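Local coordinates for 5-carboxymethyl-2-hydroxymuconate semialdehyde dehydrogenase (Thermus thermophilus, PDB 2D4E) that catalyses the NAD-dependent oxidation of 5-carboxymethyl-2-hydroxymuconate semialdehyde to the corresponding acid, as a member of the aldehyde dehydrogenase family, at the interface of chains A and B. Coordinates in Å, arbitrary orientation; residue numbers count along the deposited sequence, not the author numbering. Chains: chain A/B, 5-carboxymethyl-2-hydroxymuconate semialdehyde dehydrogenase.

Contact 1: the interface of chains A and B. Residues chain A 145-146, 148, 150, 156, 158, 500; chain B 470, 472-474, 490.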
ATOM      1  N   ASP A 145       1.097   6.153   7.409  1.00 18.12           N
ATOM      2  CA  ASP A 145       1.485   6.336   6.028  1.00 15.29           C
ATOM      3  C   ASP A 145       2.726   5.525   5.705  1.00 14.09           C
ATOM      4  O   ASP A 145       2.752   4.326   5.964  1.00 20.21           O
ATOM      5  CB  ASP A 145       1.689   7.795   5.616  1.00 14.13           C
ATOM      6  CG  ASP A 145       1.551   7.973   4.098  1.00 19.64           C
ATOM      7  OD1 ASP A 145       2.243   8.818   3.490  1.00 20.57           O
ATOM      8  OD2 ASP A 145       0.734   7.247   3.495  1.00 20.15           O
ATOM      9  N   ARG A 146       3.769   6.168   5.192  1.00 15.04           N
ATOM     10  CA  ARG A 146       4.947   5.427   4.751  1.00 14.90           C
ATOM     11  C   ARG A 146       6.325   5.886   5.222  1.00 18.63           C
ATOM     12  O   ARG A 146       6.478   6.938   5.843  1.00 23.02           O
ATOM     13  CB  ARG A 146       4.947   5.421   3.220  1.00 12.48           C
ATOM     14  CG  ARG A 146       3.597   5.068   2.588  1.00 15.34           C
ATOM     15  CD  ARG A 146       3.605   5.320   1.077  1.00 22.37           C
ATOM     16  NE  ARG A 146       4.608   4.506   0.391  1.00 28.58           N
ATOM     17  CZ  ARG A 146       4.940   4.632  -0.893  1.00 35.83           C
ATOM     18  NH1 ARG A 146       4.355   5.552  -1.651  1.00 32.58           N
ATOM     19  NH2 ARG A 146       5.865   3.839  -1.422  1.00 32.82           N
ATOM     20  N   PHE A 148      10.351   6.401   3.751  1.00 17.35           N
ATOM     21  CA  PHE A 148      11.123   6.539   2.531  1.00 14.37           C
ATOM     22  C   PHE A 148      12.603   6.683   2.882  1.00 16.35           C
ATOM     23  O   PHE A 148      13.195   7.742   2.699  1.00 16.19           O
ATOM     24  CB  PHE A 148      10.675   7.767   1.735  1.00  7.83           C
ATOM     25  CG  PHE A 148       9.278   7.677   1.204  1.00 14.47           C
ATOM     26  CD1 PHE A 148       8.220   8.265   1.886  1.00 13.58           C
ATOM     27  CD2 PHE A 148       9.018   7.012   0.012  1.00 10.92           C
ATOM     28  CE1 PHE A 148       6.924   8.193   1.386  1.00 18.06           C
ATOM     29  CE2 PHE A 148       7.724   6.934  -0.494  1.00 15.85           C
ATOM     30  CZ  PHE A 148       6.678   7.527   0.196  1.00 13.45           C
ATOM     31  N   VAL A 150      16.619   6.518   2.613  1.00 17.54           N
ATOM     32  CA  VAL A 150      17.561   6.617   1.511  1.00 16.19           C
ATOM     33  C   VAL A 150      18.882   6.032   1.981  1.00 20.72           C
ATOM     34  O   VAL A 150      19.642   6.683   2.713  1.00 21.15           O
ATOM     35  CB  VAL A 150      17.774   8.075   1.065  1.00 17.25           C
ATOM     36  CG1 VAL A 150      18.800   8.125  -0.073  1.00 16.60           C
ATOM     37  CG2 VAL A 150      16.447   8.675   0.600  1.00 14.96           C
ATOM     38  N   TYR A 156      13.234   9.457   5.683  1.00 14.23           N
ATOM     39  CA  TYR A 156      12.087  10.320   5.469  1.00 15.53           C
ATOM     40  C   TYR A 156      10.916   9.428   5.849  1.00 16.78           C
ATOM     41  O   TYR A 156      10.884   8.258   5.473  1.00 20.59           O
ATOM     42  CB  TYR A 156      11.923  10.726   4.000  1.00 13.26           C
ATOM     43  CG  TYR A 156      12.984  11.645   3.446  1.00 17.22           C
ATOM     44  CD1 TYR A 156      14.234  11.152   3.082  1.00 16.01           C
ATOM     45  CD2 TYR A 156      12.729  13.010   3.257  1.00 14.11           C
ATOM     46  CE1 TYR A 156      15.210  11.991   2.537  1.00 19.74           C
ATOM     47  CE2 TYR A 156      13.698  13.857   2.711  1.00 12.39           C
ATOM     48  CZ  TYR A 156      14.939  13.334   2.353  1.00 16.41           C
ATOM     49  OH  TYR A 156      15.914  14.139   1.808  1.00 18.19           O
ATOM     50  N   THR A 158       6.452   9.605   6.642  1.00 13.58           N
ATOM     51  CA  THR A 158       5.275  10.442   6.540  1.00 14.05           C
ATOM     52  C   THR A 158       4.201   9.995   7.513  1.00 12.31           C
ATOM     53  O   THR A 158       4.101   8.812   7.840  1.00 12.47           O
ATOM     54  CB  THR A 158       4.710  10.394   5.101  1.00 14.26           C
ATOM     55  OG1 THR A 158       4.457   9.030   4.732  1.00 10.88           O
ATOM     56  CG2 THR A 158       5.719  10.990   4.118  1.00 12.25           C
ATOM     57  N   THR A 500       5.728  15.254   5.796  1.00 14.36           N
ATOM     58  CA  THR A 500       6.947  14.525   5.478  1.00 16.24           C
ATOM     59  C   THR A 500       7.984  15.000   6.487  1.00 17.77           C
ATOM     60  O   THR A 500       8.269  16.194   6.592  1.00 18.76           O
ATOM     61  CB  THR A 500       7.446  14.825   4.041  1.00 15.23           C
ATOM     62  OG1 THR A 500       6.531  14.272   3.084  1.00 17.08           O
ATOM     63  CG2 THR A 500       8.828  14.213   3.816  1.00 17.04           C
TER
ATOM     64  N   HIS B 470      13.735  14.403  -1.355  1.00 20.23           N
ATOM     65  CA  HIS B 470      13.689  13.034  -1.831  1.00 20.42           C
ATOM     66  C   HIS B 470      12.357  13.065  -2.577  1.00 21.29           C
ATOM     67  O   HIS B 470      11.294  13.132  -1.967  1.00 17.39           O
ATOM     68  CB  HIS B 470      13.653  12.069  -0.652  1.00 18.78           C
ATOM     69  CG  HIS B 470      13.688  10.630  -1.053  1.00 20.57           C
ATOM     70  ND1 HIS B 470      14.457  10.172  -2.101  1.00 20.34           N
ATOM     71  CD2 HIS B 470      13.074   9.543  -0.532  1.00 20.26           C
ATOM     72  CE1 HIS B 470      14.315   8.863  -2.207  1.00 19.73           C
ATOM     73  NE2 HIS B 470      13.482   8.457  -1.268  1.00 20.11           N
ATOM     74  N   PRO B 472      10.155  11.071  -4.047  1.00 19.09           N
ATOM     75  CA  PRO B 472       8.970  10.242  -3.789  1.00 19.17           C
ATOM     76  C   PRO B 472       8.048  10.699  -2.655  1.00 21.60           C
ATOM     77  O   PRO B 472       6.907  10.244  -2.574  1.00 19.07           O
ATOM     78  CB  PRO B 472       9.570   8.866  -3.489  1.00 18.04           C
ATOM     79  CG  PRO B 472      10.855   8.874  -4.236  1.00 22.15           C
ATOM     80  CD  PRO B 472      11.380  10.259  -3.956  1.00 18.36           C
ATOM     81  N   THR B 473       8.533  11.577  -1.778  1.00 18.65           N
ATOM     82  CA  THR B 473       7.730  12.034  -0.643  1.00 16.88           C
ATOM     83  C   THR B 473       6.670  13.082  -0.980  1.00 17.48           C
ATOM     84  O   THR B 473       6.825  13.858  -1.921  1.00 20.65           O
ATOM     85  CB  THR B 473       8.628  12.600   0.475  1.00 19.37           C
ATOM     86  OG1 THR B 473       9.192  13.849   0.056  1.00 20.07           O
ATOM     87  CG2 THR B 473       9.756  11.623   0.795  1.00 14.74           C
ATOM     88  N   PRO B 474       5.567  13.113  -0.212  1.00 18.58           N
ATOM     89  CA  PRO B 474       4.518  14.098  -0.484  1.00 18.63           C
ATOM     90  C   PRO B 474       4.996  15.514  -0.155  1.00 21.10           C
ATOM     91  O   PRO B 474       5.404  15.804   0.972  1.00 23.94           O
ATOM     92  CB  PRO B 474       3.366  13.628   0.404  1.00 17.93           C
ATOM     93  CG  PRO B 474       4.074  13.008   1.571  1.00 19.27           C
ATOM     94  CD  PRO B 474       5.187  12.231   0.907  1.00 17.72           C
ATOM     95  N   TYR B 490       1.842  10.428  -4.764  1.00 24.16           N
ATOM     96  CA  TYR B 490       0.931  11.442  -4.237  1.00 24.15           C
ATOM     97  C   TYR B 490       0.450  12.365  -5.347  1.00 22.67           C
ATOM     98  O   TYR B 490      -0.651  12.909  -5.280  1.00 20.44           O
ATOM     99  CB  TYR B 490       1.604  12.250  -3.121  1.00 23.33           C
ATOM    100  CG  TYR B 490       2.094  11.373  -1.996  1.00 21.42           C
ATOM    101  CD1 TYR B 490       3.388  10.844  -2.013  1.00 18.95           C
ATOM    102  CD2 TYR B 490       1.238  10.997  -0.956  1.00 18.63           C
ATOM    103  CE1 TYR B 490       3.816   9.954  -1.025  1.00 18.17           C
ATOM    104  CE2 TYR B 490       1.656  10.106   0.034  1.00 17.68           C
ATOM    105  CZ  TYR B 490       2.944   9.590  -0.008  1.00 18.36           C
ATOM    106  OH  TYR B 490       3.357   8.699   0.956  1.00 21.09           O
TER

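Contact 2: the interface of chains A and B. Residues chain A 258-259, 261-263, 265; chain B 254-255, 258-259, 261-262.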
ATOM      1  N   MET A 258     -18.066  26.661  -3.833  1.00 25.69           N
ATOM      2  CA  MET A 258     -16.643  26.738  -4.129  1.00 27.42           C
ATOM      3  C   MET A 258     -16.194  28.186  -4.241  1.00 25.47           C
ATOM      4  O   MET A 258     -15.162  28.567  -3.683  1.00 25.26           O
ATOM      5  CB  MET A 258     -16.306  26.003  -5.428  1.00 26.09           C
ATOM      6  CG  MET A 258     -14.800  25.825  -5.612  1.00 31.77           C
ATOM      7  SD  MET A 258     -14.290  24.969  -7.109  1.00 35.60           S
ATOM      8  CE  MET A 258     -12.627  25.673  -7.346  1.00 35.67           C
ATOM      9  N   ARG A 259     -16.980  28.987  -4.957  1.00 26.25           N
ATOM     10  CA  ARG A 259     -16.671  30.399  -5.157  1.00 28.42           C
ATOM     11  C   ARG A 259     -16.512  31.114  -3.815  1.00 33.39           C
ATOM     12  O   ARG A 259     -15.541  31.846  -3.598  1.00 29.77           O
ATOM     13  CB  ARG A 259     -17.776  31.068  -5.989  1.00 31.48           C
ATOM     14  CG  ARG A 259     -17.424  32.480  -6.464  1.00 36.76           C
ATOM     15  CD  ARG A 259     -18.472  33.073  -7.409  1.00 35.29           C
ATOM     16  NE  ARG A 259     -18.650  32.276  -8.624  1.00 43.06           N
ATOM     17  CZ  ARG A 259     -19.652  31.424  -8.826  1.00 42.73           C
ATOM     18  NH1 ARG A 259     -20.590  31.267  -7.901  1.00 41.12           N
ATOM     19  NH2 ARG A 259     -19.726  30.739  -9.961  1.00 41.63           N
ATOM     20  N   ALA A 261     -15.999  29.648  -0.932  1.00 27.70           N
ATOM     21  CA  ALA A 261     -14.951  28.978  -0.165  1.00 28.79           C
ATOM     22  C   ALA A 261     -13.559  29.528  -0.491  1.00 30.35           C
ATOM     23  O   ALA A 261     -12.641  29.454   0.331  1.00 26.97           O
ATOM     24  CB  ALA A 261     -14.992  27.481  -0.439  1.00 29.34           C
ATOM     25  N   ALA A 262     -13.405  30.071  -1.695  1.00 29.70           N
ATOM     26  CA  ALA A 262     -12.124  30.625  -2.124  1.00 30.27           C
ATOM     27  C   ALA A 262     -11.632  31.707  -1.163  1.00 32.49           C
ATOM     28  O   ALA A 262     -10.427  31.847  -0.936  1.00 31.20           O
ATOM     29  CB  ALA A 262     -12.252  31.194  -3.528  1.00 26.77           C
ATOM     30  N   ASP A 263     -12.565  32.465  -0.598  1.00 29.51           N
ATOM     31  CA  ASP A 263     -12.231  33.534   0.339  1.00 34.83           C
ATOM     32  C   ASP A 263     -11.306  33.066   1.468  1.00 32.90           C
ATOM     33  O   ASP A 263     -10.515  33.848   1.999  1.00 28.84           O
ATOM     34  CB  ASP A 263     -13.516  34.139   0.913  1.00 42.83           C
ATOM     35  CG  ASP A 263     -14.347  34.850  -0.145  1.00 52.62           C
ATOM     36  OD1 ASP A 263     -14.440  34.330  -1.280  1.00 61.66           O
ATOM     37  OD2 ASP A 263     -14.917  35.921   0.151  1.00 58.69           O
ATOM     38  N   LEU A 265      -9.686  29.862   1.106  1.00 31.58           N
ATOM     39  CA  LEU A 265      -8.980  28.733   0.511  1.00 32.91           C
ATOM     40  C   LEU A 265      -9.357  27.415   1.182  1.00 31.73           C
ATOM     41  O   LEU A 265      -8.494  26.596   1.504  1.00 30.93           O
ATOM     42  CB  LEU A 265      -7.470  28.966   0.605  1.00 34.60           C
ATOM     43  CG  LEU A 265      -6.949  30.080  -0.310  1.00 38.23           C
ATOM     44  CD1 LEU A 265      -5.479  30.354  -0.018  1.00 41.39           C
ATOM     45  CD2 LEU A 265      -7.144  29.669  -1.764  1.00 34.89           C
TER
ATOM     46  N   GLY B 254      -3.746  32.605  -4.900  1.00 27.65           N
ATOM     47  CA  GLY B 254      -4.450  31.345  -4.764  1.00 24.05           C
ATOM     48  C   GLY B 254      -5.940  31.581  -4.612  1.00 26.48           C
ATOM     49  O   GLY B 254      -6.752  30.849  -5.181  1.00 27.87           O
ATOM     50  N   LYS B 255      -6.299  32.616  -3.857  1.00 22.65           N
ATOM     51  CA  LYS B 255      -7.704  32.947  -3.637  1.00 29.76           C
ATOM     52  C   LYS B 255      -8.385  33.403  -4.923  1.00 31.56           C
ATOM     53  O   LYS B 255      -9.505  32.979  -5.230  1.00 28.09           O
ATOM     54  CB  LYS B 255      -7.834  34.047  -2.580  1.00 28.76           C
ATOM     55  CG  LYS B 255      -7.370  33.636  -1.195  1.00 34.21           C
ATOM     56  CD  LYS B 255      -7.646  34.738  -0.181  1.00 32.91           C
ATOM     57  CE  LYS B 255      -7.227  34.314   1.216  1.00 39.17           C
ATOM     58  NZ  LYS B 255      -7.501  35.375   2.225  1.00 41.10           N
ATOM     59  N   MET B 258      -8.729  30.390  -7.251  1.00 23.71           N
ATOM     60  CA  MET B 258      -9.760  29.461  -6.804  1.00 27.32           C
ATOM     61  C   MET B 258     -11.151  30.025  -7.065  1.00 27.39           C
ATOM     62  O   MET B 258     -12.051  29.305  -7.509  1.00 26.45           O
ATOM     63  CB  MET B 258      -9.608  29.141  -5.316  1.00 28.68           C
ATOM     64  CG  MET B 258     -10.583  28.066  -4.846  1.00 32.31           C
ATOM     65  SD  MET B 258     -10.424  27.597  -3.109  1.00 34.73           S
ATOM     66  CE  MET B 258     -11.922  26.620  -2.886  1.00 33.29           C
ATOM     67  N   ARG B 259     -11.317  31.318  -6.796  1.00 26.67           N
ATOM     68  CA  ARG B 259     -12.599  31.986  -6.990  1.00 29.22           C
ATOM     69  C   ARG B 259     -13.076  31.888  -8.436  1.00 32.19           C
ATOM     70  O   ARG B 259     -14.241  31.577  -8.696  1.00 29.59           O
ATOM     71  CB  ARG B 259     -12.492  33.458  -6.571  1.00 31.66           C
ATOM     72  CG  ARG B 259     -13.813  34.221  -6.588  1.00 37.23           C
ATOM     73  CD  ARG B 259     -13.660  35.635  -6.020  1.00 36.55           C
ATOM     74  NE  ARG B 259     -13.308  35.635  -4.601  1.00 41.52           N
ATOM     75  CZ  ARG B 259     -12.192  36.160  -4.101  1.00 45.03           C
ATOM     76  NH1 ARG B 259     -11.306  36.734  -4.905  1.00 42.89           N
ATOM     77  NH2 ARG B 259     -11.959  36.112  -2.794  1.00 37.82           N
ATOM     78  N   ALA B 261     -11.890  29.744 -10.671  1.00 29.26           N
ATOM     79  CA  ALA B 261     -11.897  28.344 -11.084  1.00 31.38           C
ATOM     80  C   ALA B 261     -13.242  27.701 -10.730  1.00 31.47           C
ATOM     81  O   ALA B 261     -13.642  26.696 -11.331  1.00 29.56           O
ATOM     82  CB  ALA B 261     -10.754  27.591 -10.396  1.00 28.53           C
ATOM     83  N   ALA B 262     -13.933  28.294  -9.761  1.00 25.96           N
ATOM     84  CA  ALA B 262     -15.226  27.791  -9.309  1.00 29.91           C
ATOM     85  C   ALA B 262     -16.267  27.714 -10.424  1.00 31.77           C
ATOM     86  O   ALA B 262     -17.146  26.853 -10.399  1.00 33.05           O
ATOM     87  CB  ALA B 262     -15.754  28.663  -8.171  1.00 29.21           C
TER
HETATM   88  O   HOH W   1     -15.660  34.788  -3.339  1.00 45.11           O

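Contact 1: the interface of chains A and B
The carboxylate oxygen OD1 of A:Asp145 is gripped by two hydroxyl donors, one from each subunit. B:Tyr490, long enough to carry a hydroxyl across, reaches over tip to tip and donates its phenol OH to OD1 of A:Asp145 at 2.8 Å. OG1 of A:Thr158, on the adjoining strand, donates to the same OD1 at 2.5 Å from its own chain. Both donors stand above the carboxylate plane, and the carboxylate and phenol ring are turned 68° apart. A:Thr158 suits the task of positioning the carboxylate because its OG1 sits in the crowded position between backbone N and carbonyl carbon (chi1 55°), where it also accepts from the amide N of A:Arg146. Its methyl is thereby turned to the partner and presses on the B:Pro474 ring, CG2 to CD 3.5 Å, a tight fit. A:Phe148, flat and apolar, brings its rim to B:Tyr490, whose hydroxyl lies in the plane of the phenyl ring at its edge; CZ of the same phenyl rests over one face of the A:Arg146 guanidinium, toward its rim. Further along, B:His470 is clamped between two apolar groups: CG2 of A:Val150, a beta-branched residue with a methyl to spare as a cap, sits centrally over one imidazole face, 3.4 Å from the centroid, and CD of its own B:Pro472 over the other, so the ring's rotation is fixed between them. The histidine CB, in turn, lies over the face of A:Tyr156, 3.6 Å from the ring centroid. An alanine in place of A:Tyr156 would remove the ring under B:His470 CB and would probably leave that part of the loop less well packed. That loop is braced internally by B:Thr473 OG1, which donates to the carbonyl O of B:His470 almost along the C=O axis. Beside it, A:Thr500 OG1, anti to its own carbonyl carbon (chi1 -68°), donates to the in-plane lone pair of B:Pro474 O at 2.8 Å.

Contact 2: the interface of chains A and B
Apolar packing about the two-fold axis forms the core of this patch of the subunit interface. The side chains of A:Met258 and B:Met258 cross obliquely, each with CG anti to the backbone N (chi1 -168° in A:Met258, -174° in B:Met258) and extended beyond it, so that each thioether lies along the other subunit. SD of B:Met258 comes 3.6 Å from CA of A:Ala262, and SD of A:Met258 meets CA of B:Ala262 in the same way. A long, unbranched, polarisable chain suits such a surface, and a small alanine suits the place opposite: the A:Ala262 methyl can sink against the helix backbone, 3.6 Å from CA of B:Arg259. Beside this, A:Leu265 crosses B:Lys255 at about a right angle, its CG 3.7 Å from the lysine CG, so the aliphatic part of the lysine does hydrophobic work.

Charged groups add a second kind of contact. B:Arg259 bends at chi3 (-65°) and crosses A:Asp263, the guanidinium and carboxylate planes nearly perpendicular, in a long salt bridge of 3.4 Å from NH2 to OD1. The ammonium NZ of B:Lys255 makes a similarly weak hydrogen bond to the A:Asp263 carbonyl O, its fully extended chain giving it the reach.

A bridging water probably reinforces these weak polar contacts. Its oxygen lies in the guanidinium plane of B:Arg259, 2.8 Å from NE of that arginine, and is also hydrogen-bonded to A:Asp263 OD1 and to the carbonyl O of A:Arg259, tying both chains together.

In the fold, helix 251-261 of each subunit packs against its counterpart, and the short 3-10 turn 262-264 that follows it supplies the alanine and aspartate before strand 267-271 begins.

Contacts 1 and 2 belong to one two-fold interface between chains A and B, with their C-alpha centres about 29 Å apart. They share no residues. Contact 1 sets strands 145-147, 154-162 and 496-504 of chain A, and the loop after strand 145-147, against a loop and helix 488-495 of chain B, whereas contact 2 pairs helix 251-261 from both subunits, joined by turn 262-264 and A:Leu265. Contact 2 thus straddles the symmetry axis, and contact 1, lying away from it, recurs with the chains exchanged. Bracing at both places would hold the subunits in a fixed orientation, consistent with a dimer building block within the deposited tetramer.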